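Local coordinates for iron uptake protein A2 (Synechocystis sp., PDB 2VOZ) that probably serves as a periplasmic ferric-iron-binding subunit of an ABC transporter that imports Fe(3+), at residues B[133-138]-B[244-249]; B[49-54]-B[283-288]. All blocks are in the same frame, centred on the assembly; numbering follows the deposited sequence.

Contact 1: B[133-138]-B[244-249]; sequences LYYSRD and KVSLFF. With SO4 (sulfate ion), chain E.
Leu133 pairs with Phe248, and Tyr135 with Ser246, as the hydrogen-bonded pairs of an antiparallel ladder whose strands 133-136 and 245-248 run at 147° to one another. In both pairs each N-H meets the opposing carbonyl, with Phe248 N to Leu133 O at 2.7 Å, and Arg137 N extends the series by donating to Lys244 O. On the face shared by Tyr135 and Ser246, the Tyr135 CG stands between the backbone N and the carbonyl carbon (chi1 67°). Ser246 CB lies over one face of that ring in a CH-pi contact, 3.5 Å from Tyr135 CZ, while Phe248 CB comes to its edge, 3.8 Å from Tyr135 CE1. The Leu133 and Phe248 side chains lie side by side on the same face, CD1 of the leucine 4.0 Å from CD2 of the phenylalanine. The other face carries Tyr134, whose CE2 rests 3.7 Å from Leu247 CB and whose CB meets Val245 CG1; its hydroxyl bonds to Asn223 O, beyond the ladder. Past the strand, the Arg137 chain bends at its third torsion, and NH1 donates to Ser246 OG at 2.9 Å, the hydroxyl oxygen lying near the guanidinium plane. Ser246 OG donates in turn to O2 of a sulfate, probably from the crystallisation liquor, and Leu247 N meets sulfate O1 in a nearly straight bond of 2.8 Å (176°). The serine hydroxyl thus relays between cation and anion, and the arginine charge would probably favour sulfate at this outward-facing backbone N-H of the strand.

Contact 2: B[49-54]-B[283-288]; sequences ALYDAF and EYLASD
Leu50 gives its backbone carbonyl to Tyr284, whose hydroxyl donates to Leu50 O in a very short hydrogen bond of 2.5 Å. The acceptor lies at the edge of the phenol, near the ring plane, and the two helices, 48-54 and 275-285, are joined there by a side chain instead of by backbone. One residue on, Tyr51 offers the edge of its ring to Leu285, CE1 lying 4.4 Å from Leu285 CD2 in a loose apolar contact. Ala53 follows on the next turn, with its CB 3.4 Å from Tyr284 OH. Phe54 then covers the tyrosine: its CB lies over one face of the Tyr284 ring, offset toward the rim, in a CH-pi contact, and its CD1 is 3.9 Å from Tyr284 CB. The two side chains slide past each other in opposite directions, with their ring planes at 37°. Tyr284 CG is anti to the backbone N (chi1 168°), which starts the ring toward helix 48-54. Replacing Tyr284 by an alanine would probably leave Leu50 O without this donor and open a gap beside Ala53 and Phe54 CB. Behind the ring, Tyr284 O takes bonds from both N and OG of Ser287, the N-cap of helix 288-297, tying the tyrosine's backbone to the turn between successive helices. The Tyr284 hydroxyl also bonds to Tyr293 OH of a second subunit, while Phe281 meets Phe54 edge-to-face. A polar group at the tip of an otherwise apolar ring therefore links the helix junction within the chain to the interface between subunits.

Overall arrangement
Contacts 1 and 2 do not touch: their centres are 35 Å apart and their nearest atoms about 20 Å, and along the chain both segments of contact 1 fall between those of contact 2. Each lies beside a different group of iron ligands. In contact 1 the side chain of Tyr134 is about 5 Å from that of Tyr226 and about 7 Å from that of Tyr225; in contact 2 the side chain of Tyr51 is about 5 Å from that of His43. This placement is consistent with the two-lobed fold of periplasmic binding proteins. Strand 124-136 spans the two regions, carrying 133-136 at one end while Phe126 touches Leu285.

Contact 1: B[133-138]-B[244-249]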
# COMPACT_ATOMS: atom_id res chain seq x y z
N LEU B 133 -3.43 15.82 -28.02
CA LEU B 133 -2.30 15.41 -28.83
C LEU B 133 -1.03 15.67 -28.07
O LEU B 133 -0.94 16.63 -27.27
CB LEU B 133 -2.26 16.21 -30.12
CG LEU B 133 -3.54 16.22 -30.96
CD1 LEU B 133 -3.31 16.85 -32.35
CD2 LEU B 133 -4.09 14.82 -31.11
N TYR B 134 -0.06 14.79 -28.31
CA TYR B 134 1.29 14.95 -27.80
C TYR B 134 2.21 15.02 -29.00
O TYR B 134 1.99 14.35 -30.01
CB TYR B 134 1.67 13.77 -26.90
CG TYR B 134 0.84 13.82 -25.64
CD1 TYR B 134 -0.28 13.03 -25.50
CD2 TYR B 134 1.14 14.74 -24.65
CE1 TYR B 134 -1.07 13.08 -24.34
CE2 TYR B 134 0.37 14.81 -23.49
CZ TYR B 134 -0.73 13.98 -23.35
OH TYR B 134 -1.47 14.06 -22.19
N TYR B 135 3.25 15.83 -28.90
CA TYR B 135 4.13 15.97 -30.08
C TYR B 135 5.57 16.12 -29.68
O TYR B 135 5.89 16.66 -28.61
CB TYR B 135 3.69 17.13 -30.98
CG TYR B 135 3.86 18.51 -30.35
CD1 TYR B 135 2.81 19.10 -29.61
CD2 TYR B 135 5.09 19.22 -30.47
CE1 TYR B 135 2.94 20.38 -29.03
CE2 TYR B 135 5.22 20.49 -29.91
CZ TYR B 135 4.16 21.05 -29.18
OH TYR B 135 4.33 22.29 -28.58
N SER B 136 6.44 15.66 -30.58
CA SER B 136 7.88 15.78 -30.41
C SER B 136 8.27 17.26 -30.50
O SER B 136 8.07 17.89 -31.52
CB SER B 136 8.58 15.04 -31.57
OG SER B 136 9.98 15.25 -31.53
N ARG B 137 8.88 17.77 -29.45
CA ARG B 137 9.30 19.18 -29.43
C ARG B 137 10.35 19.43 -30.53
O ARG B 137 10.31 20.47 -31.18
CB ARG B 137 9.84 19.52 -28.07
CG ARG B 137 8.74 19.60 -27.06
CD ARG B 137 9.21 19.99 -25.65
NE ARG B 137 9.94 21.25 -25.62
CZ ARG B 137 9.38 22.47 -25.70
NH1 ARG B 137 8.06 22.61 -25.85
NH2 ARG B 137 10.17 23.55 -25.65
N ASP B 138 11.23 18.45 -30.76
CA ASP B 138 12.30 18.62 -31.73
C ASP B 138 11.81 18.44 -33.16
O ASP B 138 12.33 19.09 -34.09
CB ASP B 138 13.43 17.64 -31.42
CG ASP B 138 14.22 18.01 -30.18
OD1 ASP B 138 15.07 17.20 -29.77
OD2 ASP B 138 13.99 19.10 -29.59
N LYS B 244 10.94 16.26 -23.80
CA LYS B 244 11.02 15.92 -25.22
C LYS B 244 9.69 16.00 -25.95
O LYS B 244 9.64 16.08 -27.17
CB LYS B 244 11.63 14.54 -25.41
CG LYS B 244 13.14 14.56 -25.15
CD LYS B 244 13.76 13.20 -25.43
CE LYS B 244 15.28 13.29 -25.28
NZ LYS B 244 15.83 14.06 -26.43
N VAL B 245 8.62 15.98 -25.17
CA VAL B 245 7.25 15.87 -25.72
C VAL B 245 6.40 16.94 -25.09
O VAL B 245 6.54 17.19 -23.89
CB VAL B 245 6.67 14.46 -25.38
CG1 VAL B 245 5.23 14.35 -25.91
CG2 VAL B 245 7.57 13.33 -25.94
N SER B 246 5.54 17.62 -25.87
CA SER B 246 4.62 18.62 -25.31
C SER B 246 3.17 18.21 -25.53
O SER B 246 2.87 17.42 -26.42
CB SER B 246 4.85 20.02 -25.88
OG SER B 246 6.08 20.57 -25.37
N LEU B 247 2.29 18.78 -24.72
CA LEU B 247 0.85 18.52 -24.80
C LEU B 247 0.23 19.63 -25.67
O LEU B 247 0.51 20.80 -25.48
CB LEU B 247 0.26 18.55 -23.38
CG LEU B 247 -1.25 18.30 -23.20
CD1 LEU B 247 -1.45 17.80 -21.78
CD2 LEU B 247 -2.08 19.55 -23.41
N PHE B 248 -0.62 19.24 -26.61
CA PHE B 248 -1.34 20.19 -27.46
C PHE B 248 -2.83 19.89 -27.37
O PHE B 248 -3.23 18.75 -27.65
CB PHE B 248 -0.86 20.03 -28.92
CG PHE B 248 -1.60 20.90 -29.90
CD1 PHE B 248 -1.19 22.25 -30.10
CD2 PHE B 248 -2.67 20.40 -30.63
CE1 PHE B 248 -1.88 23.06 -31.02
CE2 PHE B 248 -3.38 21.21 -31.55
CZ PHE B 248 -2.98 22.54 -31.74
N PHE B 249 -3.64 20.90 -27.02
CA PHE B 249 -5.08 20.77 -27.06
C PHE B 249 -5.60 20.97 -28.48
O PHE B 249 -5.49 22.07 -29.03
CB PHE B 249 -5.80 21.78 -26.14
CG PHE B 249 -5.63 21.51 -24.67
CD1 PHE B 249 -6.38 20.51 -24.03
CD2 PHE B 249 -4.76 22.28 -23.91
CE1 PHE B 249 -6.23 20.27 -22.66
CE2 PHE B 249 -4.61 22.04 -22.54
CZ PHE B 249 -5.34 21.03 -21.92
S SO4 E . 3.89 21.72 -22.30
O1 SO4 E . 3.23 20.47 -22.70
O2 SO4 E . 5.27 21.82 -22.86
O3 SO4 E . 3.11 22.88 -22.76
O4 SO4 E . 3.99 21.78 -20.83
O HOH W 1 10.77 13.99 -29.27
O HOH W 2 11.94 16.63 -28.63
O HOH W 3 14.14 14.89 -29.01

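Contact 2: B[49-54]-B[283-288]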
# COMPACT_ATOMS: atom_id res chain seq x y z
N ALA B 49 -10.91 9.29 2.40
CA ALA B 49 -11.37 10.35 3.28
C ALA B 49 -12.58 11.08 2.65
O ALA B 49 -13.46 11.57 3.35
CB ALA B 49 -10.25 11.34 3.60
N LEU B 50 -12.62 11.12 1.31
CA LEU B 50 -13.75 11.74 0.64
C LEU B 50 -15.01 10.94 0.94
O LEU B 50 -16.04 11.52 1.22
CB LEU B 50 -13.50 11.84 -0.87
CG LEU B 50 -12.23 12.55 -1.29
CD1 LEU B 50 -12.13 12.55 -2.84
CD2 LEU B 50 -12.16 14.01 -0.73
N TYR B 51 -14.90 9.61 0.92
CA TYR B 51 -16.06 8.77 1.18
C TYR B 51 -16.45 8.77 2.64
O TYR B 51 -17.63 8.81 2.95
CB TYR B 51 -15.81 7.34 0.73
CG TYR B 51 -15.59 7.21 -0.75
CD1 TYR B 51 -16.10 8.17 -1.64
CD2 TYR B 51 -14.91 6.12 -1.26
CE1 TYR B 51 -15.91 8.04 -3.02
CE2 TYR B 51 -14.72 5.97 -2.64
CZ TYR B 51 -15.21 6.93 -3.50
OH TYR B 51 -14.99 6.77 -4.87
N ASP B 52 -15.48 8.73 3.55
CA ASP B 52 -15.78 8.76 4.98
C ASP B 52 -16.55 10.00 5.40
O ASP B 52 -17.39 9.94 6.31
CB ASP B 52 -14.50 8.69 5.80
CG ASP B 52 -14.11 7.26 6.10
OD1 ASP B 52 -14.56 6.35 5.36
OD2 ASP B 52 -13.34 7.04 7.07
N ALA B 53 -16.25 11.12 4.76
CA ALA B 53 -16.98 12.35 5.08
C ALA B 53 -18.47 12.18 4.79
O ALA B 53 -19.30 12.82 5.42
CB ALA B 53 -16.43 13.57 4.33
N PHE B 54 -18.81 11.33 3.81
CA PHE B 54 -20.21 11.08 3.51
C PHE B 54 -20.89 10.15 4.53
O PHE B 54 -22.00 10.42 5.02
CB PHE B 54 -20.32 10.47 2.12
CG PHE B 54 -21.72 10.14 1.76
CD1 PHE B 54 -22.61 11.16 1.42
CD2 PHE B 54 -22.17 8.81 1.81
CE1 PHE B 54 -23.94 10.87 1.10
CE2 PHE B 54 -23.50 8.50 1.49
CZ PHE B 54 -24.38 9.54 1.14
N GLU B 283 -25.08 13.58 -5.10
CA GLU B 283 -25.08 15.03 -4.77
C GLU B 283 -23.81 15.46 -4.07
O GLU B 283 -23.24 16.55 -4.36
CB GLU B 283 -26.33 15.43 -3.95
CG GLU B 283 -27.59 15.25 -4.81
CD GLU B 283 -28.92 15.41 -4.07
OE1 GLU B 283 -28.94 15.47 -2.81
OE2 GLU B 283 -29.95 15.47 -4.79
N TYR B 284 -23.37 14.64 -3.13
CA TYR B 284 -22.14 14.90 -2.42
C TYR B 284 -20.93 14.93 -3.37
O TYR B 284 -20.11 15.83 -3.29
CB TYR B 284 -21.94 13.87 -1.30
CG TYR B 284 -20.56 13.91 -0.70
CD1 TYR B 284 -20.16 14.96 0.14
CD2 TYR B 284 -19.65 12.85 -0.97
CE1 TYR B 284 -18.88 14.98 0.69
CE2 TYR B 284 -18.36 12.87 -0.42
CZ TYR B 284 -18.00 13.92 0.42
OH TYR B 284 -16.71 13.90 0.95
N LEU B 285 -20.82 13.94 -4.27
CA LEU B 285 -19.71 13.92 -5.21
C LEU B 285 -19.69 15.16 -6.10
O LEU B 285 -18.64 15.50 -6.66
CB LEU B 285 -19.84 12.68 -6.10
CG LEU B 285 -19.37 11.33 -5.59
CD1 LEU B 285 -19.30 10.41 -6.79
CD2 LEU B 285 -18.00 11.41 -4.92
N ALA B 286 -20.86 15.80 -6.28
CA ALA B 286 -20.95 17.04 -7.07
C ALA B 286 -20.68 18.31 -6.24
O ALA B 286 -20.70 19.43 -6.76
CB ALA B 286 -22.31 17.16 -7.73
N SER B 287 -20.45 18.15 -4.95
CA SER B 287 -20.18 19.32 -4.10
C SER B 287 -18.76 19.88 -4.32
O SER B 287 -17.86 19.14 -4.80
CB SER B 287 -20.42 18.96 -2.63
OG SER B 287 -19.38 18.15 -2.14
N ASP B 288 -18.53 21.16 -4.00
CA ASP B 288 -17.21 21.75 -4.29
C ASP B 288 -16.07 21.08 -3.58
O ASP B 288 -14.99 20.92 -4.16
CB ASP B 288 -17.20 23.25 -3.90
CG ASP B 288 -18.10 24.09 -4.77
OD1 ASP B 288 -18.64 23.62 -5.79
OD2 ASP B 288 -18.24 25.30 -4.41